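ATP-dependent Clp protease adapter protein CLPS1, chloroplastic (Arabidopsis thaliana, PDB 7D34) acts as a small adapter that modulates the ClpC chaperone and probably selects N-degron substrates for the plastid Clp protease system. Local coordinates at residues P4-L9 with S74-G79. Numbering follows the deposited sequence.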
ATOM      1  N   PRO A   4       1.502  -7.644  14.512  1.00 33.30           N
ATOM      2  CA  PRO A   4       1.783  -6.558  13.563  1.00 30.64           C
ATOM      3  C   PRO A   4       0.588  -5.662  13.291  1.00 32.61           C
ATOM      4  O   PRO A   4      -0.556  -6.111  13.198  1.00 30.06           O
ATOM      5  CB  PRO A   4       2.216  -7.304  12.295  1.00 28.22           C
ATOM      6  CG  PRO A   4       1.496  -8.616  12.374  1.00 30.50           C
ATOM      7  CD  PRO A   4       1.408  -8.954  13.840  1.00 33.78           C
ATOM      8  N   TYR A   5       0.886  -4.376  13.164  1.00 32.85           N
ATOM      9  CA  TYR A   5      -0.084  -3.346  12.841  1.00 30.76           C
ATOM     10  C   TYR A   5       0.447  -2.556  11.656  1.00 31.10           C
ATOM     11  O   TYR A   5       1.658  -2.478  11.430  1.00 33.72           O
ATOM     12  CB  TYR A   5      -0.331  -2.396  14.016  1.00 32.48           C
ATOM     13  CG  TYR A   5      -1.388  -2.905  14.993  1.00 34.84           C
ATOM     14  CD1 TYR A   5      -2.629  -2.284  15.102  1.00 36.96           C
ATOM     15  CD2 TYR A   5      -1.147  -4.015  15.800  1.00 34.31           C
ATOM     16  CE1 TYR A   5      -3.596  -2.746  16.002  1.00 34.22           C
ATOM     17  CE2 TYR A   5      -2.105  -4.482  16.685  1.00 36.29           C
ATOM     18  CZ  TYR A   5      -3.319  -3.854  16.789  1.00 35.64           C
ATOM     19  OH  TYR A   5      -4.245  -4.357  17.678  1.00 39.99           O
ATOM     20  N   ARG A   6      -0.475  -1.970  10.901  1.00 31.27           N
ATOM     21  CA  ARG A   6      -0.143  -1.215   9.701  1.00 32.44           C
ATOM     22  C   ARG A   6      -0.216   0.280   9.990  1.00 27.12           C
ATOM     23  O   ARG A   6      -1.177   0.748  10.613  1.00 27.11           O
ATOM     24  CB  ARG A   6      -1.102  -1.582   8.569  1.00 31.91           C
ATOM     25  CG  ARG A   6      -0.635  -2.663   7.624  1.00 32.22           C
ATOM     26  CD  ARG A   6      -1.679  -3.760   7.421  1.00 38.63           C
ATOM     27  NE  ARG A   6      -2.743  -3.407   6.474  1.00 38.06           N
ATOM     28  CZ  ARG A   6      -3.569  -4.295   5.926  1.00 38.29           C
ATOM     29  NH1 ARG A   6      -4.508  -3.910   5.088  1.00 41.43           N
ATOM     30  NH2 ARG A   6      -3.428  -5.582   6.183  1.00 38.30           N
ATOM     31  N   VAL A   7       0.830   1.009   9.594  1.00 26.95           N
ATOM     32  CA  VAL A   7       0.807   2.467   9.525  1.00 26.95           C
ATOM     33  C   VAL A   7       0.496   2.839   8.079  1.00 26.44           C
ATOM     34  O   VAL A   7       1.246   2.487   7.157  1.00 26.61           O
ATOM     35  CB  VAL A   7       2.132   3.091   9.998  1.00 30.46           C
ATOM     36  CG1 VAL A   7       2.035   4.620  10.038  1.00 29.74           C
ATOM     37  CG2 VAL A   7       2.542   2.569  11.385  1.00 31.48           C
ATOM     38  N   ILE A   8      -0.612   3.539   7.890  1.00 21.51           N
ATOM     39  CA  ILE A   8      -1.121   3.906   6.576  1.00 27.54           C
ATOM     40  C   ILE A   8      -0.898   5.387   6.313  1.00 28.11           C
ATOM     41  O   ILE A   8      -1.104   6.236   7.186  1.00 32.00           O
ATOM     42  CB  ILE A   8      -2.617   3.550   6.458  1.00 28.87           C
ATOM     43  CG1 ILE A   8      -2.861   2.064   6.749  1.00 26.27           C
ATOM     44  CG2 ILE A   8      -3.112   3.902   5.081  1.00 28.70           C
ATOM     45  CD1 ILE A   8      -2.332   1.112   5.717  1.00 27.62           C
ATOM     46  N   LEU A   9      -0.485   5.688   5.079  1.00 24.04           N
ATOM     47  CA  LEU A   9      -0.351   7.043   4.556  1.00 23.84           C
ATOM     48  C   LEU A   9      -1.468   7.244   3.539  1.00 26.38           C
ATOM     49  O   LEU A   9      -1.603   6.461   2.593  1.00 29.81           O
ATOM     50  CB  LEU A   9       1.028   7.252   3.921  1.00 24.22           C
ATOM     51  CG  LEU A   9       1.171   8.594   3.194  1.00 25.84           C
ATOM     52  CD1 LEU A   9       1.030   9.784   4.147  1.00 25.73           C
ATOM     53  CD2 LEU A   9       2.465   8.667   2.415  1.00 26.70           C
ATOM     54  N   SER A  74      -3.380   6.699   9.292  1.00 27.70           N
ATOM     55  CA  SER A  74      -4.205   5.839  10.132  1.00 25.31           C
ATOM     56  C   SER A  74      -3.379   4.637  10.578  1.00 26.47           C
ATOM     57  O   SER A  74      -2.348   4.316   9.983  1.00 24.50           O
ATOM     58  CB  SER A  74      -5.478   5.397   9.384  1.00 25.56           C
ATOM     59  OG  SER A  74      -5.134   4.836   8.131  1.00 29.61           O
ATOM     60  N   VAL A  75      -3.844   3.978  11.637  1.00 26.41           N
ATOM     61  CA  VAL A  75      -3.277   2.711  12.079  1.00 27.11           C
ATOM     62  C   VAL A  75      -4.350   1.635  11.975  1.00 28.81           C
ATOM     63  O   VAL A  75      -5.515   1.888  12.303  1.00 32.59           O
ATOM     64  CB  VAL A  75      -2.745   2.800  13.522  1.00 29.28           C
ATOM     65  CG1 VAL A  75      -2.247   1.428  13.940  1.00 29.54           C
ATOM     66  CG2 VAL A  75      -1.664   3.897  13.664  1.00 27.78           C
ATOM     67  N   GLU A  76      -3.955   0.425  11.579  1.00 31.62           N
ATOM     68  CA  GLU A  76      -4.898  -0.683  11.536  1.00 31.80           C
ATOM     69  C   GLU A  76      -4.173  -1.999  11.768  1.00 30.41           C
ATOM     70  O   GLU A  76      -2.959  -2.091  11.553  1.00 31.86           O
ATOM     71  CB  GLU A  76      -5.623  -0.740  10.192  1.00 31.95           C
ATOM     72  CG  GLU A  76      -4.669  -0.927   9.004  1.00 38.36           C
ATOM     73  CD  GLU A  76      -5.428  -0.929   7.684  1.00 40.13           C
ATOM     74  OE1 GLU A  76      -6.063   0.108   7.382  1.00 40.42           O
ATOM     75  OE2 GLU A  76      -5.436  -1.964   6.960  1.00 41.02           O
ATOM     76  N   PRO A  77      -4.894  -3.041  12.200  1.00 30.55           N
ATOM     77  CA  PRO A  77      -4.268  -4.356  12.381  1.00 32.75           C
ATOM     78  C   PRO A  77      -3.898  -4.970  11.043  1.00 37.02           C
ATOM     79  O   PRO A  77      -4.575  -4.766  10.035  1.00 33.50           O
ATOM     80  CB  PRO A  77      -5.349  -5.180  13.096  1.00 34.75           C
ATOM     81  CG  PRO A  77      -6.440  -4.191  13.482  1.00 32.71           C
ATOM     82  CD  PRO A  77      -6.332  -3.060  12.532  1.00 33.02           C
ATOM     83  N   ASP A  78      -2.795  -5.717  11.037  1.00 37.06           N
ATOM     84  CA  ASP A  78      -2.305  -6.359   9.817  1.00 43.96           C
ATOM     85  C   ASP A  78      -3.011  -7.703   9.621  1.00 53.48           C
ATOM     86  O   ASP A  78      -2.474  -8.784   9.878  1.00 56.68           O
ATOM     87  CB  ASP A  78      -0.791  -6.521   9.851  1.00 45.37           C
ATOM     88  CG  ASP A  78      -0.228  -6.969   8.513  1.00 46.04           C
ATOM     89  OD1 ASP A  78      -0.900  -6.767   7.478  1.00 46.69           O
ATOM     90  OD2 ASP A  78       0.881  -7.528   8.491  1.00 47.82           O
ATOM     91  N   GLY A  79      -4.250  -7.621   9.154  1.00 57.49           N
ATOM     92  CA  GLY A  79      -5.025  -8.815   8.870  1.00 60.43           C
ATOM     93  C   GLY A  79      -6.321  -8.482   8.163  1.00 63.65           C
ATOM     94  O   GLY A  79      -6.696  -7.313   8.063  1.00 62.57           O
TER
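Antiparallel pairing of segments 4-9 and 74-79 illustrates how one arginine can bridge an acid on the neighbouring strand and one just beyond its end. Arg6 and Glu76 are a hydrogen-bonded pair, and the bond from Arg6 N to Glu76 O, 2.6 Å, runs almost straight along the carbonyl axis. On the sheet face it shares with Glu76, Ile8 and Ser74, the Arg6 chain bends at chi2 and chi3 and brings its guanidinium between Glu76 and Asp78. Glu76 OE2 lies over one guanidinium face, 2.9 Å from Arg6 NH1, with the two planes 32° apart. Asp78 instead meets the guanidinium edge: its OD1 accepts a bond from Arg6 NH2 at 3.1 Å through the anti lone pair, its carboxylate turned 74° from the guanidinium. Glu76 OE2 also pairs with Arg6 of the second subunit, and reciprocally, so the network crosses the subunit interface. An alanine in place of Arg6 would remove the cation shared by Glu76 and Asp78 and would probably weaken this intersubunit network. Near the Asp78 end, Pro77 CA sits over a face of the Tyr5 ring in a CH-pi contact, while Val75 CG1 packs against Tyr5 CD1. The pairing joins first and last strands of the three-stranded antiparallel sheet of the ClpS fold, with strand 5-10 central.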